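Local coordinates for protein Alpha/beta hydrolase (Streptomyces albidoflavus, PDB 6KSU) that probably cyclises non-ribosomal peptides by macrolactamization, joining termini of opposite chirality, as a cyclase related to penicillin-binding proteins, at residues R43-Q48 against E238-V243; R204-E209 against L264-R269. All coordinates share one frame; numbering follows the deposited sequence.

Interaction 1 (R43-Q48 against E238-V243); sequences RVTGAQ and ERAEHV
The R43 side chain starts with CG beside its backbone N (chi1 -73°), then bends at chi2 and chi3 to bring its guanidinium to the backbone carbonyl of E238. T45 has the matching first step: OG1 lies beside its own N (chi1 -53°), where it meets A240. The setting is the link between helix 23-41 and strand 46-53 in a beta-lactamase-like fold. E238 and A240 belong to the run from strand 231-232 into strand 241-242, a small antiparallel pair. R43 ends the helix in a Schellman motif with a positive phi of 49°, and T45 leads into the strand. Two small approaches carry the contact. R43 NH2 lies 3.6 Å from E238 O, and R43 NE is also 3.6 Å from that E238 O. The oxygen sits obliquely to the guanidinium, and neither approach is a hydrogen bond. The E238 carboxylate does not touch R43: R43 NE and E238 OE2 are 6.4 Å apart, so any attraction between them is probably modest. This end of the contact is exposed, and R43 also touches L233. The other end is more sheltered. H231 of strand 231-232 touches both T45 and A240, and T45 also touches N351. The T45 and A240 backbones stay apart, with T45 CA 6.6 Å from A240 CA. Between them, the T45 hydroxyl oxygen OG1 rests against the A240 methyl CB at 3.6 Å.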
ATOM      1  N   ARG A  43     -16.150  -8.504 -15.151  1.00 31.56           N
ATOM      2  CA  ARG A  43     -15.537  -8.199 -16.446  1.00 32.46           C
ATOM      3  C   ARG A  43     -14.165  -7.532 -16.308  1.00 27.23           C
ATOM      4  O   ARG A  43     -13.872  -6.494 -16.907  1.00 21.91           O
ATOM      5  CB  ARG A  43     -16.493  -7.384 -17.306  1.00 35.60           C
ATOM      6  CG  ARG A  43     -17.637  -8.252 -17.831  1.00 40.28           C
ATOM      7  CD  ARG A  43     -18.039  -7.866 -19.257  1.00 50.95           C
ATOM      8  NE  ARG A  43     -18.087  -6.419 -19.452  1.00 48.77           N
ATOM      9  CZ  ARG A  43     -18.880  -5.598 -18.772  1.00 51.07           C
ATOM     10  NH1 ARG A  43     -19.713  -6.073 -17.855  1.00 54.47           N
ATOM     11  NH2 ARG A  43     -18.845  -4.295 -19.014  1.00 50.96           N
ATOM     12  N   VAL A  44     -13.297  -8.193 -15.538  1.00 24.69           N
ATOM     13  CA  VAL A  44     -11.884  -7.841 -15.482  1.00 24.91           C
ATOM     14  C   VAL A  44     -11.191  -8.239 -16.777  1.00 22.60           C
ATOM     15  O   VAL A  44     -11.384  -9.352 -17.280  1.00 22.67           O
ATOM     16  CB  VAL A  44     -11.242  -8.531 -14.272  1.00 26.15           C
ATOM     17  CG1 VAL A  44      -9.785  -8.187 -14.193  1.00 18.03           C
ATOM     18  CG2 VAL A  44     -11.993  -8.094 -12.996  1.00 29.10           C
ATOM     19  N   THR A  45     -10.375  -7.327 -17.325  1.00 21.66           N
ATOM     20  CA  THR A  45      -9.637  -7.632 -18.551  1.00 24.49           C
ATOM     21  C   THR A  45      -8.774  -8.878 -18.394  1.00 24.08           C
ATOM     22  O   THR A  45      -8.809  -9.780 -19.241  1.00 24.16           O
ATOM     23  CB  THR A  45      -8.761  -6.456 -18.990  1.00 25.91           C
ATOM     24  OG1 THR A  45      -9.556  -5.264 -19.074  1.00 18.64           O
ATOM     25  CG2 THR A  45      -8.188  -6.738 -20.382  1.00 24.04           C
ATOM     26  N   GLY A  46      -7.991  -8.944 -17.321  1.00 25.20           N
ATOM     27  CA  GLY A  46      -7.103 -10.065 -17.057  1.00 18.80           C
ATOM     28  C   GLY A  46      -6.719 -10.053 -15.595  1.00 22.37           C
ATOM     29  O   GLY A  46      -6.788  -9.020 -14.914  1.00 21.59           O
ATOM     30  N   ALA A  47      -6.336 -11.224 -15.098  1.00 22.83           N
ATOM     31  CA  ALA A  47      -6.058 -11.310 -13.672  1.00 19.49           C
ATOM     32  C   ALA A  47      -5.187 -12.520 -13.405  1.00 22.91           C
ATOM     33  O   ALA A  47      -5.150 -13.479 -14.187  1.00 23.35           O
ATOM     34  CB  ALA A  47      -7.361 -11.373 -12.850  1.00 20.16           C
ATOM     35  N   GLN A  48      -4.463 -12.446 -12.294  1.00 16.51           N
ATOM     36  CA  GLN A  48      -3.740 -13.591 -11.759  1.00 22.19           C
ATOM     37  C   GLN A  48      -4.108 -13.723 -10.297  1.00 19.33           C
ATOM     38  O   GLN A  48      -4.237 -12.716  -9.594  1.00 18.70           O
ATOM     39  CB  GLN A  48      -2.212 -13.463 -11.874  1.00 18.34           C
ATOM     40  CG  GLN A  48      -1.670 -13.261 -13.266  1.00 22.87           C
ATOM     41  CD  GLN A  48      -0.229 -12.755 -13.238  1.00 24.21           C
ATOM     42  OE1 GLN A  48       0.173 -12.041 -12.320  1.00 30.46           O
ATOM     43  NE2 GLN A  48       0.558 -13.142 -14.242  1.00 17.80           N
ATOM     44  N   GLU A 238     -18.404  -1.375 -24.292  1.00 38.86           N
ATOM     45  CA  GLU A 238     -18.844  -2.731 -24.014  1.00 42.76           C
ATOM     46  C   GLU A 238     -17.840  -3.528 -23.182  1.00 44.53           C
ATOM     47  O   GLU A 238     -18.228  -4.504 -22.525  1.00 45.63           O
ATOM     48  CB  GLU A 238     -19.097  -3.449 -25.347  1.00 37.77           C
ATOM     49  CG  GLU A 238     -19.575  -4.861 -25.209  1.00 47.10           C
ATOM     50  CD  GLU A 238     -18.968  -5.774 -26.250  1.00 53.07           C
ATOM     51  OE1 GLU A 238     -19.300  -5.647 -27.459  1.00 41.24           O
ATOM     52  OE2 GLU A 238     -18.143  -6.613 -25.836  1.00 61.19           O
ATOM     53  N   ARG A 239     -16.564  -3.145 -23.207  1.00 34.11           N
ATOM     54  CA  ARG A 239     -15.514  -3.814 -22.457  1.00 33.91           C
ATOM     55  C   ARG A 239     -14.512  -2.751 -22.034  1.00 30.86           C
ATOM     56  O   ARG A 239     -14.406  -1.697 -22.665  1.00 26.01           O
ATOM     57  CB  ARG A 239     -14.811  -4.910 -23.293  1.00 34.37           C
ATOM     58  CG  ARG A 239     -13.793  -4.354 -24.296  1.00 32.92           C
ATOM     59  CD  ARG A 239     -13.268  -5.425 -25.253  1.00 39.62           C
ATOM     60  NE  ARG A 239     -12.943  -4.901 -26.582  1.00 35.04           N
ATOM     61  CZ  ARG A 239     -12.284  -5.588 -27.516  1.00 38.39           C
ATOM     62  NH1 ARG A 239     -11.863  -6.824 -27.276  1.00 31.40           N
ATOM     63  NH2 ARG A 239     -12.038  -5.040 -28.694  1.00 37.60           N
ATOM     64  N   ALA A 240     -13.765  -3.045 -20.965  1.00 29.41           N
ATOM     65  CA  ALA A 240     -12.724  -2.132 -20.504  1.00 29.82           C
ATOM     66  C   ALA A 240     -11.668  -1.957 -21.598  1.00 22.92           C
ATOM     67  O   ALA A 240     -11.248  -2.928 -22.226  1.00 23.75           O
ATOM     68  CB  ALA A 240     -12.097  -2.656 -19.200  1.00 19.57           C
ATOM     69  N   GLU A 241     -11.242  -0.722 -21.843  1.00 28.57           N
ATOM     70  CA  GLU A 241     -10.233  -0.473 -22.860  1.00 34.77           C
ATOM     71  C   GLU A 241      -8.983   0.106 -22.204  1.00 30.58           C
ATOM     72  O   GLU A 241      -9.024   0.566 -21.066  1.00 32.43           O
ATOM     73  CB  GLU A 241     -10.756   0.467 -23.967  1.00 34.53           C
ATOM     74  CG  GLU A 241      -9.673   1.055 -24.918  1.00 48.98           C
ATOM     75  CD  GLU A 241      -8.892   0.019 -25.751  1.00 57.83           C
ATOM     76  OE1 GLU A 241      -8.050  -0.739 -25.199  1.00 44.96           O
ATOM     77  OE2 GLU A 241      -9.126  -0.036 -26.979  1.00 66.05           O
ATOM     78  N   HIS A 242      -7.858   0.015 -22.922  1.00 36.42           N
ATOM     79  CA  HIS A 242      -6.576   0.579 -22.503  1.00 36.38           C
ATOM     80  C   HIS A 242      -6.746   1.946 -21.846  1.00 35.59           C
ATOM     81  O   HIS A 242      -7.499   2.798 -22.328  1.00 36.08           O
ATOM     82  CB  HIS A 242      -5.650   0.700 -23.714  1.00 26.62           C
ATOM     83  CG  HIS A 242      -4.343   1.355 -23.416  1.00 37.34           C
ATOM     84  ND1 HIS A 242      -3.288   0.688 -22.827  1.00 39.78           N
ATOM     85  CD2 HIS A 242      -3.922   2.627 -23.609  1.00 39.28           C
ATOM     86  CE1 HIS A 242      -2.269   1.519 -22.685  1.00 39.58           C
ATOM     87  NE2 HIS A 242      -2.631   2.703 -23.147  1.00 42.46           N
ATOM     88  N   VAL A 243      -6.052   2.142 -20.726  1.00 30.01           N
ATOM     89  CA  VAL A 243      -5.999   3.432 -20.056  1.00 32.75           C
ATOM     90  C   VAL A 243      -4.533   3.760 -19.821  1.00 39.89           C
ATOM     91  O   VAL A 243      -3.748   2.900 -19.393  1.00 34.93           O
ATOM     92  CB  VAL A 243      -6.822   3.457 -18.745  1.00 32.85           C
ATOM     93  CG1 VAL A 243      -6.163   2.672 -17.646  1.00 34.50           C
ATOM     94  CG2 VAL A 243      -7.085   4.893 -18.288  1.00 38.27           C
TER

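Interaction 2 (R204-E209 against L264-R269); sequences RPLGIE and LVTAAR
L206 and T266 meet where the last turn of helix 194-206 comes up against helix 261-268. The tighter part is small: a methyl on a carbonyl oxygen, and next to it a methyl on a methyl. T266 CG2 lies 3.7 Å from L206 O. In T266, OG1 sits beside its own N (chi1 -61°) and is hydrogen-bonded to T262 O, in the preceding turn of the same helix. The same torsion sets CG2 anti to the T266 N, on the side of L206. Beside it, L206 CD1 packs on A267 CB at 4.1 Å. A267 is buried and also touches F87, L88 and E91 of helix 85-98, so L206 adds to the cover over A267. The other side of helix 261-268 packs through L264, V265 and A268 on strands 332-339 and 344-350 of the seven-stranded sheet of the beta-lactamase-like fold. I208 also turns toward helix 261-268, but I208 CD1 stays 4.9 Å from A267 CB. The solvent side looks different. G207 is exposed and ends helix 194-206 in a Schellman motif, with a positive phi of 92°. R204 is exposed as well and pairs with D199 in a salt bridge. The contact is thus mainly apolar, with one methyl on a carbonyl oxygen. Without a hydrogen bond or salt bridge between the segments, it probably depends on shape and close packing.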
ATOM      1  N   ARG A 204      16.399 -11.291  -7.719  1.00 26.25           N
ATOM      2  CA  ARG A 204      17.176 -12.363  -8.344  1.00 27.98           C
ATOM      3  C   ARG A 204      17.239 -13.628  -7.495  1.00 31.87           C
ATOM      4  O   ARG A 204      16.863 -14.701  -8.001  1.00 31.64           O
ATOM      5  CB  ARG A 204      18.574 -11.856  -8.721  1.00 32.16           C
ATOM      6  CG  ARG A 204      19.409 -12.933  -9.472  1.00 37.06           C
ATOM      7  CD  ARG A 204      20.555 -12.384 -10.334  1.00 39.70           C
ATOM      8  NE  ARG A 204      20.319 -11.039 -10.858  1.00 46.55           N
ATOM      9  CZ  ARG A 204      21.211 -10.049 -10.787  1.00 50.38           C
ATOM     10  NH1 ARG A 204      22.402 -10.266 -10.225  1.00 50.28           N
ATOM     11  NH2 ARG A 204      20.924  -8.844 -11.278  1.00 41.64           N
ATOM     12  N   PRO A 205      17.695 -13.598  -6.232  1.00 22.77           N
ATOM     13  CA  PRO A 205      17.714 -14.848  -5.453  1.00 26.71           C
ATOM     14  C   PRO A 205      16.342 -15.450  -5.239  1.00 28.57           C
ATOM     15  O   PRO A 205      16.256 -16.658  -5.001  1.00 28.02           O
ATOM     16  CB  PRO A 205      18.366 -14.450  -4.118  1.00 27.38           C
ATOM     17  CG  PRO A 205      18.392 -12.971  -4.085  1.00 28.64           C
ATOM     18  CD  PRO A 205      18.350 -12.494  -5.504  1.00 28.34           C
ATOM     19  N   LEU A 206      15.257 -14.665  -5.338  1.00 24.81           N
ATOM     20  CA  LEU A 206      13.922 -15.243  -5.215  1.00 26.42           C
ATOM     21  C   LEU A 206      13.458 -15.912  -6.505  1.00 25.00           C
ATOM     22  O   LEU A 206      12.504 -16.699  -6.477  1.00 31.03           O
ATOM     23  CB  LEU A 206      12.897 -14.166  -4.790  1.00 25.81           C
ATOM     24  CG  LEU A 206      12.930 -13.602  -3.346  1.00 27.00           C
ATOM     25  CD1 LEU A 206      12.035 -12.367  -3.209  1.00 25.41           C
ATOM     26  CD2 LEU A 206      12.555 -14.635  -2.275  1.00 26.03           C
ATOM     27  N   GLY A 207      14.109 -15.637  -7.626  1.00 23.74           N
ATOM     28  CA  GLY A 207      13.652 -16.154  -8.897  1.00 26.71           C
ATOM     29  C   GLY A 207      12.708 -15.240  -9.636  1.00 28.19           C
ATOM     30  O   GLY A 207      12.080 -15.683 -10.606  1.00 29.33           O
ATOM     31  N   ILE A 208      12.606 -13.974  -9.220  1.00 19.20           N
ATOM     32  CA  ILE A 208      11.655 -13.022  -9.794  1.00 24.89           C
ATOM     33  C   ILE A 208      12.328 -12.291 -10.942  1.00 21.96           C
ATOM     34  O   ILE A 208      13.365 -11.648 -10.754  1.00 21.27           O
ATOM     35  CB  ILE A 208      11.148 -12.015  -8.748  1.00 22.29           C
ATOM     36  CG1 ILE A 208      10.278 -12.696  -7.689  1.00 20.54           C
ATOM     37  CG2 ILE A 208      10.282 -10.962  -9.411  1.00 19.51           C
ATOM     38  CD1 ILE A 208      10.266 -11.935  -6.365  1.00 19.83           C
ATOM     39  N   GLU A 209      11.732 -12.368 -12.120  1.00 19.17           N
ATOM     40  CA  GLU A 209      12.202 -11.556 -13.225  1.00 24.70           C
ATOM     41  C   GLU A 209      11.907 -10.084 -12.944  1.00 24.66           C
ATOM     42  O   GLU A 209      10.736  -9.707 -12.807  1.00 27.24           O
ATOM     43  CB  GLU A 209      11.563 -11.980 -14.530  1.00 25.32           C
ATOM     44  CG  GLU A 209      11.994 -11.077 -15.675  1.00 27.20           C
ATOM     45  CD  GLU A 209      11.767 -11.684 -17.048  1.00 31.70           C
ATOM     46  OE1 GLU A 209      10.961 -12.647 -17.162  1.00 28.65           O
ATOM     47  OE2 GLU A 209      12.395 -11.172 -18.008  1.00 34.28           O
ATOM     48  N   LEU A 264       4.697 -12.352  -5.825  1.00 15.66           N
ATOM     49  CA  LEU A 264       4.356 -11.810  -4.515  1.00 18.52           C
ATOM     50  C   LEU A 264       4.195 -12.911  -3.484  1.00 19.07           C
ATOM     51  O   LEU A 264       4.566 -12.732  -2.316  1.00 17.60           O
ATOM     52  CB  LEU A 264       3.069 -10.988  -4.579  1.00 18.01           C
ATOM     53  CG  LEU A 264       3.056  -9.648  -5.306  1.00 17.54           C
ATOM     54  CD1 LEU A 264       1.635  -9.065  -5.258  1.00 18.18           C
ATOM     55  CD2 LEU A 264       4.039  -8.657  -4.696  1.00 17.03           C
ATOM     56  N   VAL A 265       3.595 -14.034  -3.881  1.00 18.11           N
ATOM     57  CA  VAL A 265       3.496 -15.175  -2.970  1.00 18.60           C
ATOM     58  C   VAL A 265       4.893 -15.695  -2.626  1.00 22.53           C
ATOM     59  O   VAL A 265       5.184 -16.036  -1.473  1.00 21.93           O
ATOM     60  CB  VAL A 265       2.600 -16.269  -3.588  1.00 21.18           C
ATOM     61  CG1 VAL A 265       2.659 -17.555  -2.790  1.00 23.13           C
ATOM     62  CG2 VAL A 265       1.148 -15.775  -3.687  1.00 21.51           C
ATOM     63  N   THR A 266       5.794 -15.710  -3.606  1.00 18.78           N
ATOM     64  CA  THR A 266       7.146 -16.190  -3.349  1.00 19.81           C
ATOM     65  C   THR A 266       7.836 -15.317  -2.308  1.00 22.58           C
ATOM     66  O   THR A 266       8.418 -15.825  -1.347  1.00 21.62           O
ATOM     67  CB  THR A 266       7.929 -16.220  -4.657  1.00 21.47           C
ATOM     68  OG1 THR A 266       7.278 -17.123  -5.582  1.00 23.44           O
ATOM     69  CG2 THR A 266       9.384 -16.630  -4.418  1.00 20.12           C
ATOM     70  N   ALA A 267       7.740 -13.987  -2.459  1.00 20.58           N
ATOM     71  CA  ALA A 267       8.334 -13.070  -1.486  1.00 22.85           C
ATOM     72  C   ALA A 267       7.704 -13.209  -0.103  1.00 18.97           C
ATOM     73  O   ALA A 267       8.335 -12.874   0.901  1.00 22.27           O
ATOM     74  CB  ALA A 267       8.213 -11.626  -1.979  1.00 21.94           C
ATOM     75  N   ALA A 268       6.471 -13.698  -0.028  1.00 17.92           N
ATOM     76  CA  ALA A 268       5.828 -13.972   1.250  1.00 18.44           C
ATOM     77  C   ALA A 268       6.303 -15.272   1.888  1.00 26.47           C
ATOM     78  O   ALA A 268       6.090 -15.463   3.093  1.00 23.17           O
ATOM     79  CB  ALA A 268       4.304 -14.017   1.067  1.00 19.16           C
ATOM     80  N   ARG A 269       6.950 -16.163   1.116  1.00 22.20           N
ATOM     81  CA  ARG A 269       7.312 -17.474   1.650  1.00 22.26           C
ATOM     82  C   ARG A 269       8.128 -17.399   2.934  1.00 24.33           C
ATOM     83  O   ARG A 269       7.784 -18.122   3.882  1.00 24.91           O
ATOM     84  CB  ARG A 269       8.028 -18.298   0.566  1.00 27.14           C
ATOM     85  CG  ARG A 269       7.133 -18.631  -0.645  1.00 21.99           C
ATOM     86  CD  ARG A 269       6.141 -19.735  -0.333  1.00 23.15           C
ATOM     87  NE  ARG A 269       6.764 -20.853   0.374  1.00 28.01           N
ATOM     88  CZ  ARG A 269       7.320 -21.899  -0.226  1.00 29.58           C
ATOM     89  NH1 ARG A 269       7.321 -21.975  -1.552  1.00 26.22           N
ATOM     90  NH2 ARG A 269       7.861 -22.874   0.503  1.00 28.78           N
TER

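From the N terminus the chain runs through helix 23-41 to R43-Q48, the first segment of interaction 1. It next reaches R204-E209, at the end of helix 194-206, where interaction 2 begins. E238-V243 then closes interaction 1 over 189 intervening residues. L264-R269 follows and closes interaction 2 over 54. The segments alternate, so the two loops cross and neither encloses the other. Interaction 1 ties the turn between helix 23-41 and strand 46-53, next to outermost strand 56-63 of the seven-stranded sheet, to the run from strand 231-232 into strand 241-242. Interaction 2 joins the end of helix 194-206 to helix 261-268, which lies against that sheet. Their centres lie about 26 Å apart, without touching.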